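Local coordinates for endopolygalacturonase (Chondrostereum purpureum, PDB 1K5C), which probably hydrolyses internal alpha-1,4-galacturonosyl links of polygalacturonan, as a family 28 glycoside hydrolase, at residues S123-T127 with S158-V162; I103-Y109 with T127-L133; I202-V208 with A233-S239; R185-C191 with V212-V218. All coordinates share one frame; numbering follows the deposited sequence. Where two conformers were deposited one is given.

Contact 1 of 4, residues S123-T127 with S158-V162; sequences SVGPT and SANNV. With NAG (2-acetamido-2-deoxy-beta-D-glucopyranose), chain C.
Thr-127 leans onto the turn 158-162 with its whole side chain. Its CB lies 3.5 Å from Asn-160 O. OG1, set between the backbone N and the carbonyl carbon (chi1 58°), donates a hydrogen bond to the same oxygen: Thr-127 OG1 to Asn-160 O is 2.7 Å, with the donor tilted 23° from the carbonyl plane. OG1 also accepts a bond from a water that, in one of the two Asn-161 conformers, takes the N-H of Asn-161 ND2, the nitrogen carrying the N-acetylglucosamine. Thr-127 CG2 meets Ala-159 CB at 3.9 Å and Val-162 CG2 at 4.0 Å. A valine here would probably leave Asn-160 O without this donor and the bridging water with one partner fewer. The two segments belong to successive coils of the right-handed parallel beta-helix of this family, near the ends of the neighbouring strands 122-127 and 155-158. Ser-158 N still bonds to Val-124 O (3.1 Å), almost straight along the C=O axis. Beyond it Gly-125 CA offers a C-H to Ser-158 O at 3.5 Å, and a CB there would clash with that oxygen. Deeper in the coil, Val-124 CG1 and Val-162 CG2 meet tip to tip, 4.1 Å apart.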
loop_
_atom_site.group_PDB
_atom_site.type_symbol
_atom_site.label_atom_id
_atom_site.label_comp_id
_atom_site.label_asym_id
_atom_site.label_seq_id
_atom_site.Cartn_x
_atom_site.Cartn_y
_atom_site.Cartn_z
ATOM N N SER A 123 0.999 6.421 -4.844
ATOM C CA SER A 123 -0.121 7.000 -4.109
ATOM C C SER A 123 -1.371 6.957 -4.978
ATOM O O SER A 123 -1.331 7.368 -6.147
ATOM C CB SER A 123 0.245 8.452 -3.744
ATOM O OG SER A 123 -0.873 9.102 -3.183
ATOM N N VAL A 124 -2.448 6.449 -4.419
ATOM C CA VAL A 124 -3.697 6.206 -5.137
ATOM C C VAL A 124 -4.774 7.080 -4.547
ATOM O O VAL A 124 -5.102 6.967 -3.341
ATOM C CB VAL A 124 -4.073 4.729 -5.027
ATOM C CG1 VAL A 124 -5.364 4.434 -5.778
ATOM C CG2 VAL A 124 -2.896 3.857 -5.501
ATOM N N GLY A 125 -5.411 7.878 -5.389
ATOM C CA GLY A 125 -6.616 8.632 -4.995
ATOM C C GLY A 125 -6.460 10.113 -5.112
ATOM O O GLY A 125 -5.331 10.639 -5.182
ATOM N N PRO A 126 -7.563 10.839 -5.062
ATOM C CA PRO A 126 -8.933 10.296 -4.977
ATOM C C PRO A 126 -9.394 9.777 -6.334
ATOM O O PRO A 126 -8.777 10.006 -7.374
ATOM C CB PRO A 126 -9.775 11.514 -4.554
ATOM C CG PRO A 126 -9.008 12.700 -5.035
ATOM C CD PRO A 126 -7.566 12.324 -5.037
ATOM N N THR A 127 -10.538 9.100 -6.268
ATOM C CA THR A 127 -11.147 8.498 -7.470
ATOM C C THR A 127 -12.499 9.197 -7.792
ATOM O O THR A 127 -13.115 9.832 -6.957
ATOM C CB THR A 127 -11.407 6.989 -7.295
ATOM O OG1 THR A 127 -12.272 6.897 -6.124
ATOM C CG2 THR A 127 -10.132 6.223 -7.068
ATOM N N SER A 158 -5.773 6.378 -0.398
ATOM C CA SER A 158 -6.786 7.278 0.217
ATOM C C SER A 158 -7.826 7.527 -0.871
ATOM O O SER A 158 -7.684 8.475 -1.653
ATOM C CB SER A 158 -6.178 8.547 0.768
ATOM O OG SER A 158 -5.343 8.280 1.904
ATOM N N ALA A 159 -8.799 6.643 -0.951
ATOM C CA ALA A 159 -9.667 6.632 -2.147
ATOM C C ALA A 159 -10.789 5.639 -1.902
ATOM O O ALA A 159 -10.664 4.678 -1.161
ATOM C CB ALA A 159 -8.851 6.124 -3.353
ATOM N N ASN A 160 -11.901 5.878 -2.638
ATOM C CA ASN A 160 -12.991 4.908 -2.706
ATOM C C ASN A 160 -12.874 4.038 -3.946
ATOM O O ASN A 160 -12.360 4.471 -4.988
ATOM C CB ASN A 160 -14.342 5.649 -2.732
ATOM C CG ASN A 160 -14.511 6.562 -1.528
ATOM O OD1 ASN A 160 -14.252 6.177 -0.401
ATOM N ND2 ASN A 160 -15.006 7.743 -1.795
ATOM N N ASN A 161 -13.464 2.833 -3.885
ATOM C CA ASN A 161 -13.715 2.077 -5.108
ATOM C C ASN A 161 -12.446 1.714 -5.869
ATOM O O ASN A 161 -12.322 1.918 -7.068
ATOM C CB ASN A 161 -14.677 2.875 -6.042
ATOM C CG ASN A 161 -15.924 3.296 -5.303
ATOM O OD1 ASN A 161 -16.556 2.529 -4.568
ATOM N ND2 ASN A 161 -16.300 4.564 -5.560
ATOM N N VAL A 162 -11.499 1.122 -5.127
ATOM C CA VAL A 162 -10.195 0.713 -5.665
ATOM C C VAL A 162 -10.031 -0.793 -5.604
ATOM O O VAL A 162 -10.376 -1.421 -4.581
ATOM C CB VAL A 162 -9.085 1.403 -4.823
ATOM C CG1 VAL A 162 -7.705 0.794 -5.135
ATOM C CG2 VAL A 162 -9.084 2.891 -5.075
HETATM C C1 NAG C . -17.467 5.298 -5.167
HETATM C C2 NAG C . -18.770 4.499 -5.629
HETATM C C3 NAG C . -19.987 5.368 -5.137
HETATM C C4 NAG C . -19.959 5.570 -3.631
HETATM C C5 NAG C . -18.583 6.297 -3.297
HETATM C C6 NAG C . -18.489 6.240 -1.779
HETATM C C7 NAG C . -18.510 3.501 -7.853
HETATM C C8 NAG C . -18.523 3.681 -9.286
HETATM N N2 NAG C . -18.790 4.553 -7.084
HETATM O O3 NAG C . -21.217 4.717 -5.543
HETATM O O4 NAG C . -20.937 6.544 -3.169
HETATM O O5 NAG C . -17.571 5.307 -3.728
HETATM O O6 NAG C . -17.988 4.924 -1.605
HETATM O O7 NAG C . -18.289 2.459 -7.346
HETATM O O HOH W 1 -11.833 8.769 -3.628
HETATM O O HOH W 2 -14.962 6.779 -6.746
HETATM O O HOH W 3 -14.291 9.539 -4.411
#

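Contact 2 of 4, residues I103-Y109 with T127-L133; sequences IKGSGTY and TDAHLTL
Two stacked corners of the parallel beta-helix meet here, Gly-105 to Gly-107 on one coil and Asp-128 to Ala-129 on the next. Ser-106 holds its OG between the backbone N and the carbonyl carbon (chi1 52°), from where it gives a 2.6 Å bond to Asp-128 OD1, reaching that oxygen on its syn side, 20° out of the carboxylate plane. OG also takes the N-H of Gly-67, and the other carboxylate oxygen of Asp-128 bonds to Thr-66 OG1, so the pair is tied back to the preceding coil. Ser-106 CB packs on Ala-129 CB at 3.6 Å. An alanine here is likely to leave Asp-128 OD1 without its hydroxyl partner and the carboxylate held, among the partners named, by Thr-66 alone. Asp-128 N meets Gly-105 O from above the carbonyl plane, 57° out of it. Past the corner the chains settle into the parallel pairing that stacks one coil on another: Gly-107 N to His-130 O is 3.1 Å, Thr-132 N to Gly-107 O 2.9 Å, and Tyr-109 N to Thr-132 O 2.8 Å. The inward face of these strands is apolar. Leu-131 spreads its two methyls between neighbours, with CD1 3.7 Å from Tyr-109 CE1 and CD2 4.1 Å from Ile-103 CG2. Ile-103 CG2 in turn lies over one face of the Tyr-109 ring, toward its rim. Leu-133 CD1 closes on Tyr-109 CB at 3.9 Å. On the Thr-108 and Thr-132 face, a water links Gly-107 O with Thr-132 OG1.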
loop_
_atom_site.group_PDB
_atom_site.type_symbol
_atom_site.label_atom_id
_atom_site.label_comp_id
_atom_site.label_asym_id
_atom_site.label_seq_id
_atom_site.Cartn_x
_atom_site.Cartn_y
_atom_site.Cartn_z
ATOM N N ILE A 103 -1.679 8.457 -8.857
ATOM C CA ILE A 103 -2.723 8.032 -9.805
ATOM C C ILE A 103 -4.067 8.464 -9.236
ATOM O O ILE A 103 -4.418 8.085 -8.099
ATOM C CB ILE A 103 -2.691 6.530 -10.057
ATOM C CG1 ILE A 103 -1.332 6.076 -10.584
ATOM C CG2 ILE A 103 -3.839 6.122 -11.002
ATOM C CD1 ILE A 103 -1.150 4.580 -10.682
ATOM N N LYS A 104 -4.813 9.284 -10.005
ATOM C CA LYS A 104 -6.072 9.840 -9.595
ATOM C C LYS A 104 -7.137 9.553 -10.660
ATOM O O LYS A 104 -6.809 9.425 -11.857
ATOM C CB LYS A 104 -5.970 11.389 -9.447
ATOM C CG LYS A 104 -4.937 11.870 -8.501
ATOM C CD LYS A 104 -5.077 13.366 -8.313
ATOM C CE LYS A 104 -3.810 14.107 -8.226
ATOM N NZ LYS A 104 -4.254 15.526 -7.997
ATOM N N GLY A 105 -8.392 9.581 -10.250
ATOM C CA GLY A 105 -9.511 9.469 -11.181
ATOM C C GLY A 105 -10.020 8.022 -11.224
ATOM O O GLY A 105 -10.394 7.459 -10.206
ATOM N N SER A 106 -10.045 7.440 -12.425
ATOM C CA SER A 106 -10.601 6.094 -12.575
ATOM C C SER A 106 -10.009 5.454 -13.834
ATOM O O SER A 106 -9.383 6.092 -14.664
ATOM C CB SER A 106 -12.130 6.127 -12.665
ATOM O OG SER A 106 -12.556 7.059 -13.698
ATOM N N GLY A 107 -10.281 4.151 -13.958
ATOM C CA GLY A 107 -9.821 3.363 -15.080
ATOM C C GLY A 107 -9.094 2.113 -14.636
ATOM O O GLY A 107 -9.334 1.595 -13.536
ATOM N N THR A 108 -8.205 1.640 -15.498
ATOM C CA THR A 108 -7.473 0.388 -15.318
ATOM C C THR A 108 -6.029 0.613 -15.716
ATOM O O THR A 108 -5.776 1.071 -16.836
ATOM C CB THR A 108 -8.077 -0.753 -16.167
ATOM O OG1 THR A 108 -9.448 -0.901 -15.804
ATOM C CG2 THR A 108 -7.410 -2.079 -15.935
ATOM N N TYR A 109 -5.111 0.314 -14.807
ATOM C CA TYR A 109 -3.676 0.502 -14.969
ATOM C C TYR A 109 -3.023 -0.860 -14.892
ATOM O O TYR A 109 -3.166 -1.556 -13.874
ATOM C CB TYR A 109 -3.109 1.419 -13.847
ATOM C CG TYR A 109 -3.541 2.866 -14.058
ATOM C CD1 TYR A 109 -4.828 3.303 -13.871
ATOM C CD2 TYR A 109 -2.594 3.771 -14.570
ATOM C CE1 TYR A 109 -5.199 4.634 -14.134
ATOM C CE2 TYR A 109 -2.962 5.083 -14.846
ATOM C CZ TYR A 109 -4.254 5.518 -14.621
ATOM O OH TYR A 109 -4.570 6.815 -14.913
ATOM N N THR A 127 -10.538 9.100 -6.268
ATOM C CA THR A 127 -11.147 8.498 -7.470
ATOM C C THR A 127 -12.499 9.197 -7.792
ATOM O O THR A 127 -13.115 9.832 -6.957
ATOM C CB THR A 127 -11.407 6.989 -7.295
ATOM O OG1 THR A 127 -12.272 6.897 -6.124
ATOM C CG2 THR A 127 -10.132 6.223 -7.068
ATOM N N ASP A 128 -12.891 9.001 -9.069
ATOM C CA ASP A 128 -14.213 9.461 -9.517
ATOM C C ASP A 128 -15.068 8.318 -10.007
ATOM O O ASP A 128 -16.221 8.598 -10.459
ATOM C CB ASP A 128 -14.101 10.569 -10.580
ATOM C CG ASP A 128 -13.531 10.120 -11.903
ATOM O OD1 ASP A 128 -12.919 9.038 -11.985
ATOM O OD2 ASP A 128 -13.781 10.872 -12.889
ATOM N N ALA A 129 -14.616 7.101 -9.933
ATOM C CA ALA A 129 -15.291 5.883 -10.373
ATOM C C ALA A 129 -14.322 4.742 -10.035
ATOM O O ALA A 129 -13.297 4.983 -9.378
ATOM C CB ALA A 129 -15.660 5.889 -11.847
ATOM N N HIS A 130 -14.595 3.514 -10.477
ATOM C CA HIS A 130 -13.699 2.439 -10.046
ATOM C C HIS A 130 -12.304 2.618 -10.648
ATOM O O HIS A 130 -12.135 3.004 -11.809
ATOM C CB HIS A 130 -14.273 1.080 -10.474
ATOM C CG HIS A 130 -13.756 -0.025 -9.556
ATOM N ND1 HIS A 130 -14.501 -0.341 -8.427
ATOM C CD2 HIS A 130 -12.661 -0.681 -9.325
ATOM C CE1 HIS A 130 -13.960 -1.250 -7.656
ATOM N NE2 HIS A 130 -12.786 -1.478 -8.245
ATOM N N LEU A 131 -11.286 2.313 -9.838
ATOM C CA LEU A 131 -9.885 2.364 -10.243
ATOM C C LEU A 131 -9.244 1.017 -9.946
ATOM O O LEU A 131 -9.268 0.584 -8.781
ATOM C CB LEU A 131 -9.191 3.528 -9.510
ATOM C CG LEU A 131 -7.695 3.669 -9.839
ATOM C CD1 LEU A 131 -7.459 4.037 -11.311
ATOM C CD2 LEU A 131 -7.110 4.773 -8.968
ATOM N N THR A 132 -8.692 0.391 -10.979
ATOM C CA THR A 132 -8.069 -0.914 -10.860
ATOM C C THR A 132 -6.614 -0.810 -11.226
ATOM O O THR A 132 -6.276 -0.281 -12.311
ATOM C CB THR A 132 -8.743 -1.944 -11.786
ATOM O OG1 THR A 132 -10.115 -2.058 -11.354
ATOM C CG2 THR A 132 -8.101 -3.316 -11.679
ATOM N N LEU A 133 -5.745 -1.323 -10.354
ATOM C CA LEU A 133 -4.305 -1.460 -10.614
ATOM C C LEU A 133 -4.033 -2.969 -10.691
ATOM O O LEU A 133 -4.365 -3.699 -9.745
ATOM C CB LEU A 133 -3.464 -0.826 -9.509
ATOM C CG LEU A 133 -3.225 0.686 -9.567
ATOM C CD1 LEU A 133 -4.227 1.620 -10.103
ATOM C CD2 LEU A 133 -2.685 1.168 -8.198
HETATM O O HOH W 4 -11.492 -0.091 -12.635
#

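Contact 3 of 4, residues I202-V208 with A233-S239; sequences IATGKHV and ATSASVS
Val-208, Ser-237 and Thr-204 give up the most surface where the loop ending in 207-208 lies against the one ending in 237-239. Val-208 is held through its backbone: its N donates to Ser-237 O at 2.9 Å and its O receives Ser-239 N at 2.9 Å. Its side chain faces the same way as that of Val-238, whose CG2 packs on Ile-202 CG1 at 3.7 Å, the two side chains crossing at a slant. Ser-237 lies on the other face. Its OG, turned in over its own backbone (chi1 56°), meets the edge of the His-207 ring in plane, 2.8 Å from ND1, and a water joins that hydroxyl to Val-208 O. At the loop tip, Thr-204 OG1 accepts Thr-234 N at 3.0 Å over a nearly straight bond, while Gly-205 N bonds back to Thr-234 O at 3.0 Å. The two threonine side chains lie side by side, pointing the same way. Gly-205 sits in a type II turn from Ala-203 to Lys-206, closed by Lys-206 N to Ala-203 O. Loops stacked coil on coil, leading into parallel strands with an aliphatic interior, are the pattern of the right-handed parallel beta-helix of family 28 hydrolases.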
loop_
_atom_site.group_PDB
_atom_site.type_symbol
_atom_site.label_atom_id
_atom_site.label_comp_id
_atom_site.label_asym_id
_atom_site.label_seq_id
_atom_site.Cartn_x
_atom_site.Cartn_y
_atom_site.Cartn_z
ATOM N N ILE A 202 -4.195 5.094 10.833
ATOM C CA ILE A 202 -5.428 5.880 10.766
ATOM C C ILE A 202 -5.238 7.151 11.576
ATOM O O ILE A 202 -4.911 7.103 12.786
ATOM C CB ILE A 202 -6.610 5.041 11.291
ATOM C CG1 ILE A 202 -6.812 3.785 10.432
ATOM C CG2 ILE A 202 -7.858 5.900 11.402
ATOM C CD1 ILE A 202 -7.299 4.061 9.013
ATOM N N ALA A 203 -5.443 8.270 10.912
ATOM C CA ALA A 203 -5.319 9.615 11.490
ATOM C C ALA A 203 -6.686 10.218 11.741
ATOM O O ALA A 203 -7.737 9.744 11.251
ATOM C CB ALA A 203 -4.534 10.505 10.500
ATOM N N THR A 204 -6.693 11.333 12.477
ATOM C CA THR A 204 -7.930 12.045 12.754
ATOM C C THR A 204 -8.691 12.346 11.436
ATOM O O THR A 204 -8.121 12.790 10.428
ATOM C CB THR A 204 -7.575 13.354 13.476
ATOM O OG1 THR A 204 -7.191 12.916 14.806
ATOM C CG2 THR A 204 -8.746 14.342 13.565
ATOM N N GLY A 205 -10.007 12.076 11.506
ATOM C CA GLY A 205 -10.907 12.383 10.397
ATOM C C GLY A 205 -10.891 11.347 9.284
ATOM O O GLY A 205 -11.606 11.574 8.281
ATOM N N LYS A 206 -10.156 10.262 9.412
ATOM C CA LYS A 206 -10.074 9.262 8.336
ATOM C C LYS A 206 -10.920 8.049 8.672
ATOM O O LYS A 206 -11.025 7.631 9.832
ATOM C CB LYS A 206 -8.587 8.876 8.146
ATOM C CG LYS A 206 -7.686 10.097 7.829
ATOM C CD LYS A 206 -8.175 10.928 6.653
ATOM C CE LYS A 206 -7.177 12.090 6.431
ATOM N NZ LYS A 206 -7.730 13.023 5.416
ATOM N N HIS A 207 -11.514 7.471 7.607
ATOM C CA HIS A 207 -12.475 6.382 7.796
ATOM C C HIS A 207 -12.245 5.357 6.692
ATOM O O HIS A 207 -12.404 5.669 5.513
ATOM C CB HIS A 207 -13.938 6.891 7.650
ATOM C CG HIS A 207 -14.235 7.974 8.652
ATOM N ND1 HIS A 207 -14.642 7.712 9.956
ATOM C CD2 HIS A 207 -14.138 9.339 8.517
ATOM C CE1 HIS A 207 -14.784 8.873 10.598
ATOM N NE2 HIS A 207 -14.513 9.840 9.748
ATOM N N VAL A 208 -11.841 4.148 7.107
ATOM C CA VAL A 208 -11.618 3.028 6.159
ATOM C C VAL A 208 -12.771 2.055 6.366
ATOM O O VAL A 208 -13.089 1.686 7.496
ATOM C CB VAL A 208 -10.263 2.382 6.393
ATOM C CG1 VAL A 208 -10.170 1.065 5.658
ATOM C CG2 VAL A 208 -9.160 3.347 5.968
ATOM N N ALA A 233 -5.748 9.775 17.472
ATOM C CA ALA A 233 -6.734 10.077 16.431
ATOM C C ALA A 233 -8.124 10.151 16.984
ATOM O O ALA A 233 -8.538 9.337 17.816
ATOM C CB ALA A 233 -6.696 8.985 15.339
ATOM N N THR A 234 -8.888 11.123 16.468
ATOM C CA THR A 234 -10.289 11.243 16.783
ATOM C C THR A 234 -11.099 11.361 15.497
ATOM O O THR A 234 -10.578 11.590 14.399
ATOM C CB THR A 234 -10.524 12.528 17.656
ATOM O OG1 THR A 234 -10.073 13.675 16.924
ATOM C CG2 THR A 234 -9.773 12.375 18.987
ATOM N N SER A 235 -12.425 11.201 15.625
ATOM C CA SER A 235 -13.325 11.280 14.431
ATOM C C SER A 235 -12.836 10.387 13.310
ATOM O O SER A 235 -12.754 10.814 12.140
ATOM C CB SER A 235 -13.464 12.727 13.944
ATOM O OG SER A 235 -13.978 13.556 14.954
ATOM N N ALA A 236 -12.475 9.132 13.679
ATOM C CA ALA A 236 -11.837 8.223 12.726
ATOM C C ALA A 236 -12.456 6.827 12.918
ATOM O O ALA A 236 -13.060 6.560 13.967
ATOM C CB ALA A 236 -10.340 8.178 12.928
ATOM N N SER A 237 -12.241 5.923 11.970
ATOM C CA SER A 237 -12.776 4.551 12.149
ATOM C C SER A 237 -12.217 3.614 11.109
ATOM O O SER A 237 -11.781 4.024 10.030
ATOM C CB SER A 237 -14.309 4.521 12.040
ATOM O OG SER A 237 -14.772 5.056 10.811
ATOM N N VAL A 238 -12.279 2.314 11.448
ATOM C CA VAL A 238 -12.071 1.203 10.510
ATOM C C VAL A 238 -13.224 0.269 10.720
ATOM O O VAL A 238 -13.447 -0.181 11.833
ATOM C CB VAL A 238 -10.752 0.455 10.775
ATOM C CG1 VAL A 238 -10.605 -0.724 9.818
ATOM C CG2 VAL A 238 -9.573 1.412 10.702
ATOM N N SER A 239 -14.007 -0.023 9.637
ATOM C CA SER A 239 -15.194 -0.878 9.815
ATOM C C SER A 239 -15.401 -1.759 8.604
ATOM O O SER A 239 -15.517 -1.265 7.485
ATOM C CB SER A 239 -16.415 -0.010 10.039
ATOM O OG SER A 239 -17.565 -0.765 10.347
HETATM O O HOH W 5 -14.972 3.283 8.869
#

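Contact 4 of 4, residues R185-C191 with V212-V218; sequences RFENNQC and VIKGNTV
With CG anti to the backbone N (chi1 -177°) and a bend farther out (chi3 -98°), Arg-185 runs alongside Val-212 and lays one face of its guanidinium over Val-212 CG1, 3.7 Å from that plane and offset toward the rim. In the same plane NH1 points at Glu-187 OE1, a 3.2 Å salt bridge that reaches the carboxylate from above its own plane. Lys-214 lies alongside Glu-187, pointing the same way, its CD 3.5 Å from Glu-187 OE2, but its amine salt-bridges Asp-244. Inside, Phe-186 puts CB 3.7 Å from Ile-213 CD1 (in one of its conformers), and Asn-189 ND2 sits over the centre of the Phe-186 ring, 3.1 Å above it. That amide is fixed by Ile-164 O and Cys-167 N of the preceding coil. The backbones pair in parallel on both sides of the turn: Phe-186 N to Val-212 O is 2.9 Å, Lys-214 N returns to Phe-186 O, and beyond it Cys-191 N donates to Thr-217 O at 2.8 Å. Cys-191 also carries the disulfide to Cys-175. At the turn the amides of Asn-189 and Asn-216 lie almost parallel, 8° apart, consistent with the asparagine ladder that lines turns of parallel beta-helices.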
loop_
_atom_site.group_PDB
_atom_site.type_symbol
_atom_site.label_atom_id
_atom_site.label_comp_id
_atom_site.label_asym_id
_atom_site.label_seq_id
_atom_site.Cartn_x
_atom_site.Cartn_y
_atom_site.Cartn_z
ATOM N N ARG A 185 -10.321 -3.323 -2.452
ATOM C CA ARG A 185 -10.042 -4.746 -2.598
ATOM C C ARG A 185 -8.557 -4.917 -2.953
ATOM O O ARG A 185 -8.082 -4.272 -3.883
ATOM C CB ARG A 185 -10.928 -5.356 -3.671
ATOM C CG ARG A 185 -10.734 -6.861 -3.826
ATOM C CD ARG A 185 -11.684 -7.343 -4.935
ATOM N NE ARG A 185 -12.736 -7.828 -4.223
ATOM C CZ ARG A 185 -13.219 -8.992 -3.803
ATOM N NH1 ARG A 185 -12.797 -10.202 -3.968
ATOM N NH2 ARG A 185 -14.272 -8.622 -3.129
ATOM N N PHE A 186 -7.857 -5.758 -2.191
ATOM C CA PHE A 186 -6.430 -6.046 -2.396
ATOM C C PHE A 186 -6.380 -7.587 -2.587
ATOM O O PHE A 186 -6.530 -8.312 -1.582
ATOM C CB PHE A 186 -5.624 -5.564 -1.221
ATOM C CG PHE A 186 -4.110 -5.683 -1.370
ATOM C CD1 PHE A 186 -3.442 -4.779 -2.200
ATOM C CD2 PHE A 186 -3.386 -6.646 -0.683
ATOM C CE1 PHE A 186 -2.037 -4.867 -2.320
ATOM C CE2 PHE A 186 -1.997 -6.729 -0.807
ATOM C CZ PHE A 186 -1.327 -5.830 -1.615
ATOM N N GLU A 187 -6.256 -8.051 -3.829
ATOM C CA GLU A 187 -6.457 -9.462 -4.123
ATOM C C GLU A 187 -5.318 -10.038 -4.986
ATOM O O GLU A 187 -4.908 -9.472 -5.998
ATOM C CB GLU A 187 -7.806 -9.676 -4.850
ATOM C CG GLU A 187 -8.102 -11.143 -5.124
ATOM C CD GLU A 187 -9.555 -11.429 -5.451
ATOM O OE1 GLU A 187 -10.289 -10.533 -5.883
ATOM O OE2 GLU A 187 -9.946 -12.619 -5.303
ATOM N N ASN A 188 -4.853 -11.231 -4.576
ATOM C CA ASN A 188 -3.902 -12.020 -5.392
ATOM C C ASN A 188 -2.619 -11.252 -5.654
ATOM O O ASN A 188 -2.038 -11.338 -6.755
ATOM C CB ASN A 188 -4.557 -12.499 -6.692
ATOM C CG ASN A 188 -5.689 -13.480 -6.464
ATOM O OD1 ASN A 188 -5.895 -13.994 -5.349
ATOM N ND2 ASN A 188 -6.492 -13.732 -7.471
ATOM N N ASN A 189 -2.118 -10.565 -4.621
ATOM C CA ASN A 189 -0.840 -9.867 -4.684
ATOM C C ASN A 189 0.251 -10.650 -3.925
ATOM O O ASN A 189 -0.084 -11.496 -3.097
ATOM C CB ASN A 189 -0.985 -8.449 -4.068
ATOM C CG ASN A 189 -2.058 -7.691 -4.779
ATOM O OD1 ASN A 189 -1.929 -7.263 -5.917
ATOM N ND2 ASN A 189 -3.177 -7.488 -4.087
ATOM N N GLN A 190 1.500 -10.320 -4.222
ATOM C CA GLN A 190 2.655 -10.933 -3.550
ATOM C C GLN A 190 3.493 -9.822 -2.907
ATOM O O GLN A 190 3.906 -8.880 -3.617
ATOM C CB GLN A 190 3.506 -11.673 -4.564
ATOM C CG GLN A 190 2.766 -12.913 -5.110
ATOM C CD GLN A 190 3.587 -13.389 -6.273
ATOM O OE1 GLN A 190 4.735 -13.814 -6.148
ATOM N NE2 GLN A 190 2.937 -13.310 -7.409
ATOM N N CYS A 191 3.728 -9.928 -1.613
ATOM C CA CYS A 191 4.450 -8.956 -0.817
ATOM C C CYS A 191 5.656 -9.590 -0.180
ATOM O O CYS A 191 5.487 -10.628 0.475
ATOM C CB CYS A 191 3.511 -8.446 0.315
ATOM S SG CYS A 191 1.971 -7.692 -0.196
ATOM N N VAL A 212 -11.590 -5.725 1.472
ATOM C CA VAL A 212 -11.387 -7.175 1.273
ATOM C C VAL A 212 -9.916 -7.394 0.939
ATOM O O VAL A 212 -9.398 -6.824 -0.031
ATOM C CB VAL A 212 -12.301 -7.712 0.151
ATOM C CG1 VAL A 212 -11.935 -9.154 -0.156
ATOM C CG2 VAL A 212 -13.773 -7.606 0.594
ATOM N N ILE A 213 -9.261 -8.212 1.759
ATOM C CA ILE A 213 -7.851 -8.586 1.608
ATOM C C ILE A 213 -7.853 -10.089 1.313
ATOM O O ILE A 213 -8.060 -10.889 2.257
ATOM C CB ILE A 213 -7.056 -8.220 2.882
ATOM C CG1 ILE A 213 -7.122 -6.785 3.205
ATOM C CG2 ILE A 213 -5.624 -8.750 2.795
ATOM C CD1 ILE A 213 -6.592 -5.828 2.317
ATOM N N LYS A 214 -7.709 -10.455 0.045
ATOM C CA LYS A 214 -8.032 -11.839 -0.359
ATOM C C LYS A 214 -6.928 -12.422 -1.248
ATOM O O LYS A 214 -6.511 -11.810 -2.221
ATOM C CB LYS A 214 -9.349 -11.887 -1.121
ATOM C CG LYS A 214 -9.796 -13.277 -1.557
ATOM C CD LYS A 214 -11.225 -13.274 -2.080
ATOM C CE LYS A 214 -11.728 -14.661 -2.544
ATOM N NZ LYS A 214 -11.290 -15.933 -1.816
ATOM N N GLY A 215 -6.505 -13.672 -0.918
ATOM C CA GLY A 215 -5.685 -14.404 -1.889
ATOM C C GLY A 215 -4.250 -13.948 -1.994
ATOM O O GLY A 215 -3.572 -14.322 -2.963
ATOM N N ASN A 216 -3.759 -13.154 -1.023
ATOM C CA ASN A 216 -2.404 -12.630 -1.117
ATOM C C ASN A 216 -1.391 -13.549 -0.466
ATOM O O ASN A 216 -1.692 -14.329 0.430
ATOM C CB ASN A 216 -2.360 -11.236 -0.395
ATOM C CG ASN A 216 -3.388 -10.307 -0.966
ATOM O OD1 ASN A 216 -4.463 -10.058 -0.254
ATOM N ND2 ASN A 216 -3.208 -9.789 -2.104
ATOM N N THR A 217 -0.138 -13.397 -0.926
ATOM C CA THR A 217 0.986 -14.075 -0.304
ATOM C C THR A 217 1.936 -13.036 0.273
ATOM O O THR A 217 2.269 -12.039 -0.413
ATOM C CB THR A 217 1.722 -14.936 -1.364
ATOM O OG1 THR A 217 0.844 -15.937 -1.857
ATOM C CG2 THR A 217 2.934 -15.652 -0.827
ATOM N N VAL A 218 2.346 -13.221 1.526
ATOM C CA VAL A 218 3.272 -12.341 2.194
ATOM C C VAL A 218 4.425 -13.205 2.698
ATOM O O VAL A 218 4.159 -14.217 3.397
ATOM C CB VAL A 218 2.615 -11.606 3.368
ATOM C CG1 VAL A 218 3.624 -10.710 4.094
ATOM C CG2 VAL A 218 1.377 -10.806 2.910
#

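How the contacts relate
Contacts 1 and 2 are next-door neighbours, their centres 7 Å apart: they share Thr-127, and Gly-125 N probably bonds to Ile-103 O at 2.9 Å. From contact 1 the stack continues to contact 4, where Val-162 O probably accepts Arg-185 N at 2.9 Å. Contacts 3 and 4 both use strand 207-221, the first at its start, with centres about 23 Å apart. Contacts 1 and 2 lie away from the galacturonate-binding residues, none occupied in this model, contact 1 carrying the glycan instead. Contacts 3 and 4 come nearer: side chain to side chain, Ile-202 is about 7 Å from galacturonate-binding Lys-228, and Val-218 about 8 Å from His-195, also galacturonate-binding and the predicted active-site histidine.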